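PDB 3DCD: galactose mutarotase related enzyme from Lactobacillus acidophilus, which probably binds carbohydrate and may act as an isomerase of the aldose 1-epimerase (galactose mutarotase) family, its exact function being unknown. Local coordinates for residues V229-W240 and C251-A259. Numbering follows the deposited sequence.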
loop_
_atom_site.group_PDB
_atom_site.type_symbol
_atom_site.label_atom_id
_atom_site.label_comp_id
_atom_site.label_asym_id
_atom_site.label_seq_id
_atom_site.Cartn_x
_atom_site.Cartn_y
_atom_site.Cartn_z
ATOM N N VAL A 229 9.521 1.850 -6.019
ATOM C CA VAL A 229 9.031 1.480 -4.699
ATOM C C VAL A 229 9.934 0.386 -4.127
ATOM O O VAL A 229 10.002 -0.719 -4.671
ATOM C CB VAL A 229 7.557 0.980 -4.732
ATOM C CG1 VAL A 229 7.084 0.621 -3.342
ATOM C CG2 VAL A 229 6.631 2.072 -5.312
ATOM N N TRP A 230 10.623 0.716 -3.039
ATOM C CA TRP A 230 11.483 -0.243 -2.347
ATOM C C TRP A 230 10.625 -0.849 -1.226
ATOM O O TRP A 230 10.159 -0.133 -0.321
ATOM C CB TRP A 230 12.698 0.478 -1.767
ATOM C CG TRP A 230 13.458 1.285 -2.798
ATOM C CD1 TRP A 230 13.022 2.422 -3.455
ATOM C CD2 TRP A 230 14.779 1.035 -3.282
ATOM N NE1 TRP A 230 13.984 2.868 -4.326
ATOM C CE2 TRP A 230 15.078 2.047 -4.235
ATOM C CE3 TRP A 230 15.744 0.061 -3.004
ATOM C CZ2 TRP A 230 16.303 2.104 -4.913
ATOM C CZ3 TRP A 230 16.969 0.114 -3.683
ATOM C CH2 TRP A 230 17.239 1.134 -4.622
ATOM N N THR A 231 10.405 -2.163 -1.287
ATOM C CA THR A 231 9.418 -2.812 -0.406
ATOM C C THR A 231 10.048 -3.378 0.857
ATOM O O THR A 231 9.368 -4.034 1.657
ATOM C CB THR A 231 8.676 -3.938 -1.142
ATOM O OG1 THR A 231 9.641 -4.862 -1.661
ATOM C CG2 THR A 231 7.829 -3.368 -2.322
ATOM N N ARG A 232 11.351 -3.130 1.029
ATOM C CA ARG A 232 12.086 -3.598 2.204
ATOM C C ARG A 232 11.761 -5.083 2.453
ATOM O O ARG A 232 11.907 -5.906 1.541
ATOM C CB ARG A 232 11.768 -2.701 3.406
ATOM C CG ARG A 232 12.093 -1.212 3.141
ATOM C CD ARG A 232 11.978 -0.369 4.419
ATOM N NE ARG A 232 11.817 1.056 4.123
ATOM C CZ ARG A 232 11.271 1.927 4.965
ATOM N NH1 ARG A 232 10.841 1.531 6.155
ATOM N NH2 ARG A 232 11.158 3.197 4.631
ATOM N N ASP A 233 11.299 -5.427 3.651
ATOM C CA ASP A 233 11.055 -6.828 3.976
ATOM C C ASP A 233 9.612 -7.292 3.767
ATOM O O ASP A 233 9.202 -8.321 4.327
ATOM C CB ASP A 233 11.513 -7.137 5.406
ATOM C CG ASP A 233 10.764 -6.325 6.476
ATOM O OD1 ASP A 233 9.919 -5.436 6.167
ATOM O OD2 ASP A 233 11.037 -6.591 7.663
ATOM N N ALA A 234 8.820 -6.547 2.988
ATOM C CA ALA A 234 7.433 -6.994 2.739
ATOM C C ALA A 234 7.459 -8.402 2.146
ATOM O O ALA A 234 8.224 -8.653 1.210
ATOM C CB ALA A 234 6.707 -6.034 1.784
ATOM N N PRO A 235 6.656 -9.331 2.695
ATOM C CA PRO A 235 6.591 -10.664 2.095
ATOM C C PRO A 235 5.747 -10.730 0.819
ATOM O O PRO A 235 5.790 -11.744 0.119
ATOM C CB PRO A 235 5.962 -11.506 3.198
ATOM C CG PRO A 235 5.108 -10.546 3.961
ATOM C CD PRO A 235 5.818 -9.229 3.906
ATOM N N PHE A 236 4.990 -9.668 0.524
ATOM C CA PHE A 236 4.121 -9.638 -0.660
ATOM C C PHE A 236 4.096 -8.228 -1.236
ATOM O O PHE A 236 4.262 -7.238 -0.511
ATOM C CB PHE A 236 2.642 -9.996 -0.364
ATOM C CG PHE A 236 2.428 -11.250 0.461
ATOM C CD1 PHE A 236 2.521 -12.516 -0.122
ATOM C CD2 PHE A 236 2.087 -11.152 1.800
ATOM C CE1 PHE A 236 2.316 -13.671 0.640
ATOM C CE2 PHE A 236 1.882 -12.286 2.568
ATOM C CZ PHE A 236 1.998 -13.562 1.985
ATOM N N VAL A 237 3.816 -8.144 -2.530
ATOM C CA VAL A 237 3.426 -6.862 -3.128
ATOM C C VAL A 237 2.221 -7.092 -4.040
ATOM O O VAL A 237 2.171 -8.081 -4.791
ATOM C CB VAL A 237 4.618 -6.179 -3.883
ATOM C CG1 VAL A 237 5.092 -7.021 -5.076
ATOM C CG2 VAL A 237 4.235 -4.751 -4.374
ATOM N N GLY A 238 1.237 -6.205 -3.962
ATOM C CA GLY A 238 0.128 -6.266 -4.914
ATOM C C GLY A 238 0.241 -5.152 -5.936
ATOM O O GLY A 238 0.600 -4.021 -5.593
ATOM N N ILE A 239 -0.054 -5.477 -7.191
ATOM C CA ILE A 239 -0.135 -4.486 -8.270
ATOM C C ILE A 239 -1.588 -4.480 -8.740
ATOM O O ILE A 239 -2.132 -5.544 -9.065
ATOM C CB ILE A 239 0.785 -4.828 -9.505
ATOM C CG1 ILE A 239 2.173 -5.380 -9.100
ATOM C CG2 ILE A 239 0.896 -3.605 -10.457
ATOM C CD1 ILE A 239 3.060 -4.435 -8.290
ATOM N N TRP A 240 -2.210 -3.298 -8.810
ATOM C CA TRP A 240 -3.636 -3.233 -9.098
ATOM C C TRP A 240 -4.018 -1.914 -9.770
ATOM O O TRP A 240 -3.455 -0.865 -9.471
ATOM C CB TRP A 240 -4.434 -3.396 -7.782
ATOM C CG TRP A 240 -5.944 -3.150 -7.874
ATOM C CD1 TRP A 240 -6.914 -4.048 -8.254
ATOM C CD2 TRP A 240 -6.626 -1.927 -7.582
ATOM N NE1 TRP A 240 -8.166 -3.450 -8.201
ATOM C CE2 TRP A 240 -8.014 -2.151 -7.789
ATOM C CE3 TRP A 240 -6.200 -0.661 -7.151
ATOM C CZ2 TRP A 240 -8.968 -1.152 -7.603
ATOM C CZ3 TRP A 240 -7.162 0.337 -6.959
ATOM C CH2 TRP A 240 -8.527 0.080 -7.181
ATOM N N CYS A 251 -1.618 1.050 -8.764
ATOM C CA CYS A 251 -1.145 0.992 -7.381
ATOM C C CYS A 251 -0.079 -0.090 -7.245
ATOM O O CYS A 251 -0.185 -1.174 -7.850
ATOM C CB CYS A 251 -2.292 0.654 -6.410
ATOM S SG CYS A 251 -3.646 1.853 -6.344
ATOM N N ILE A 252 0.937 0.209 -6.442
ATOM C CA ILE A 252 1.993 -0.756 -6.066
ATOM C C ILE A 252 1.902 -0.824 -4.556
ATOM O O ILE A 252 2.146 0.170 -3.868
ATOM C CB ILE A 252 3.388 -0.281 -6.537
ATOM C CG1 ILE A 252 3.395 -0.138 -8.068
ATOM C CG2 ILE A 252 4.493 -1.251 -6.043
ATOM C CD1 ILE A 252 4.661 0.493 -8.650
ATOM N N GLU A 253 1.487 -1.982 -4.044
ATOM C CA GLU A 253 1.056 -2.116 -2.653
ATOM C C GLU A 253 1.949 -3.086 -1.839
ATOM O O GLU A 253 1.734 -4.298 -1.886
ATOM C CB GLU A 253 -0.389 -2.627 -2.601
ATOM C CG GLU A 253 -1.372 -1.985 -3.606
ATOM C CD GLU A 253 -2.724 -2.706 -3.637
ATOM O OE1 GLU A 253 -3.142 -3.293 -2.605
ATOM O OE2 GLU A 253 -3.393 -2.653 -4.689
ATOM N N PRO A 254 2.918 -2.559 -1.070
ATOM C CA PRO A 254 3.723 -3.458 -0.215
ATOM C C PRO A 254 2.884 -3.910 0.975
ATOM O O PRO A 254 2.255 -3.088 1.639
ATOM C CB PRO A 254 4.901 -2.560 0.236
ATOM C CG PRO A 254 4.844 -1.328 -0.683
ATOM C CD PRO A 254 3.353 -1.164 -0.935
ATOM N N TRP A 255 2.864 -5.216 1.226
ATOM C CA TRP A 255 1.961 -5.822 2.185
ATOM C C TRP A 255 2.720 -6.674 3.190
ATOM O O TRP A 255 3.538 -7.519 2.798
ATOM C CB TRP A 255 0.986 -6.778 1.482
ATOM C CG TRP A 255 -0.071 -6.186 0.577
ATOM C CD1 TRP A 255 -0.518 -4.886 0.519
ATOM C CD2 TRP A 255 -0.852 -6.928 -0.361
ATOM N NE1 TRP A 255 -1.539 -4.778 -0.440
ATOM C CE2 TRP A 255 -1.746 -6.021 -0.989
ATOM C CE3 TRP A 255 -0.880 -8.290 -0.732
ATOM C CZ2 TRP A 255 -2.651 -6.428 -1.979
ATOM C CZ3 TRP A 255 -1.787 -8.693 -1.720
ATOM C CH2 TRP A 255 -2.663 -7.763 -2.324
ATOM N N TRP A 256 2.393 -6.474 4.466
ATOM C CA TRP A 256 2.795 -7.328 5.574
ATOM C C TRP A 256 1.497 -7.978 6.117
ATOM O O TRP A 256 1.114 -7.794 7.269
ATOM C CB TRP A 256 3.480 -6.485 6.654
ATOM C CG TRP A 256 4.820 -5.964 6.213
ATOM C CD1 TRP A 256 6.041 -6.531 6.459
ATOM C CD2 TRP A 256 5.072 -4.787 5.417
ATOM N NE1 TRP A 256 7.044 -5.784 5.869
ATOM C CE2 TRP A 256 6.473 -4.710 5.219
ATOM C CE3 TRP A 256 4.244 -3.797 4.843
ATOM C CZ2 TRP A 256 7.077 -3.667 4.475
ATOM C CZ3 TRP A 256 4.838 -2.770 4.108
ATOM C CH2 TRP A 256 6.240 -2.713 3.922
ATOM N N GLY A 257 0.805 -8.694 5.232
ATOM C CA GLY A 257 -0.521 -9.232 5.529
ATOM C C GLY A 257 -1.136 -9.574 4.194
ATOM O O GLY A 257 -0.632 -9.143 3.171
ATOM N N ILE A 258 -2.222 -10.349 4.191
ATOM C CA ILE A 258 -2.837 -10.726 2.925
ATOM C C ILE A 258 -4.296 -11.132 3.103
ATOM O O ILE A 258 -4.734 -11.463 4.214
ATOM C CB ILE A 258 -1.987 -11.833 2.221
ATOM C CG1 ILE A 258 -2.344 -11.990 0.732
ATOM C CG2 ILE A 258 -2.003 -13.151 2.988
ATOM C CD1 ILE A 258 -1.255 -12.774 -0.058
ATOM N N ALA A 259 -5.057 -11.082 2.014
ATOM C CA ALA A 259 -6.456 -11.497 2.034
ATOM C C ALA A 259 -6.610 -12.944 2.538
ATOM O O ALA A 259 -5.663 -13.735 2.468
ATOM C CB ALA A 259 -7.017 -11.392 0.643
#
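G238 CA packs against one face of the W255 indole, 4.2 Å from the centroid of the six-membered ring. The two strands are closely paired here: G238 and E253 form an antiparallel hydrogen-bonded pair, with E253 N 2.7 Å from G238 O and nearly in line with the carbonyl. C251 and W240 repeat the pairing at one end; F236 and W255 do so at the other, where the bond from F236 N is weak. The indole NH of W255 reaches back weakly to OE1 of E253, whose OE2 lies near CB of W240. Strands 236-240 and 249-256 make a beta hairpin within the antiparallel beta-sandwich typical of the galactose mutarotase fold. On its other side, V229 and T231 of strand 226-232, from the second sheet, pack on I252 and P254, an apolar layer between the sheets. I258 places CD1 over the centre of the F236 ring, 3.7 Å above its plane; nearby, the carbonyl oxygen of G257 is buried without a polar partner. The solvent side is at D233, in the type II' turn from T231 to A234, whose T231 and A234 are packed inward. There W256 NE1 donates to D233 OD1 at 2.9 Å, from above the carboxylate plane but close to the ring plane, while CB of A234 sits over the six-membered ring of that indole. Replacing W256 by a leucine would probably leave the D233 carboxylate without this donor and strip A234 and P235 of the flat surface they rest on. D233 CG, wedged between its backbone N and carbonyl carbon (chi1 61°), brings the carboxylate to the indole edge.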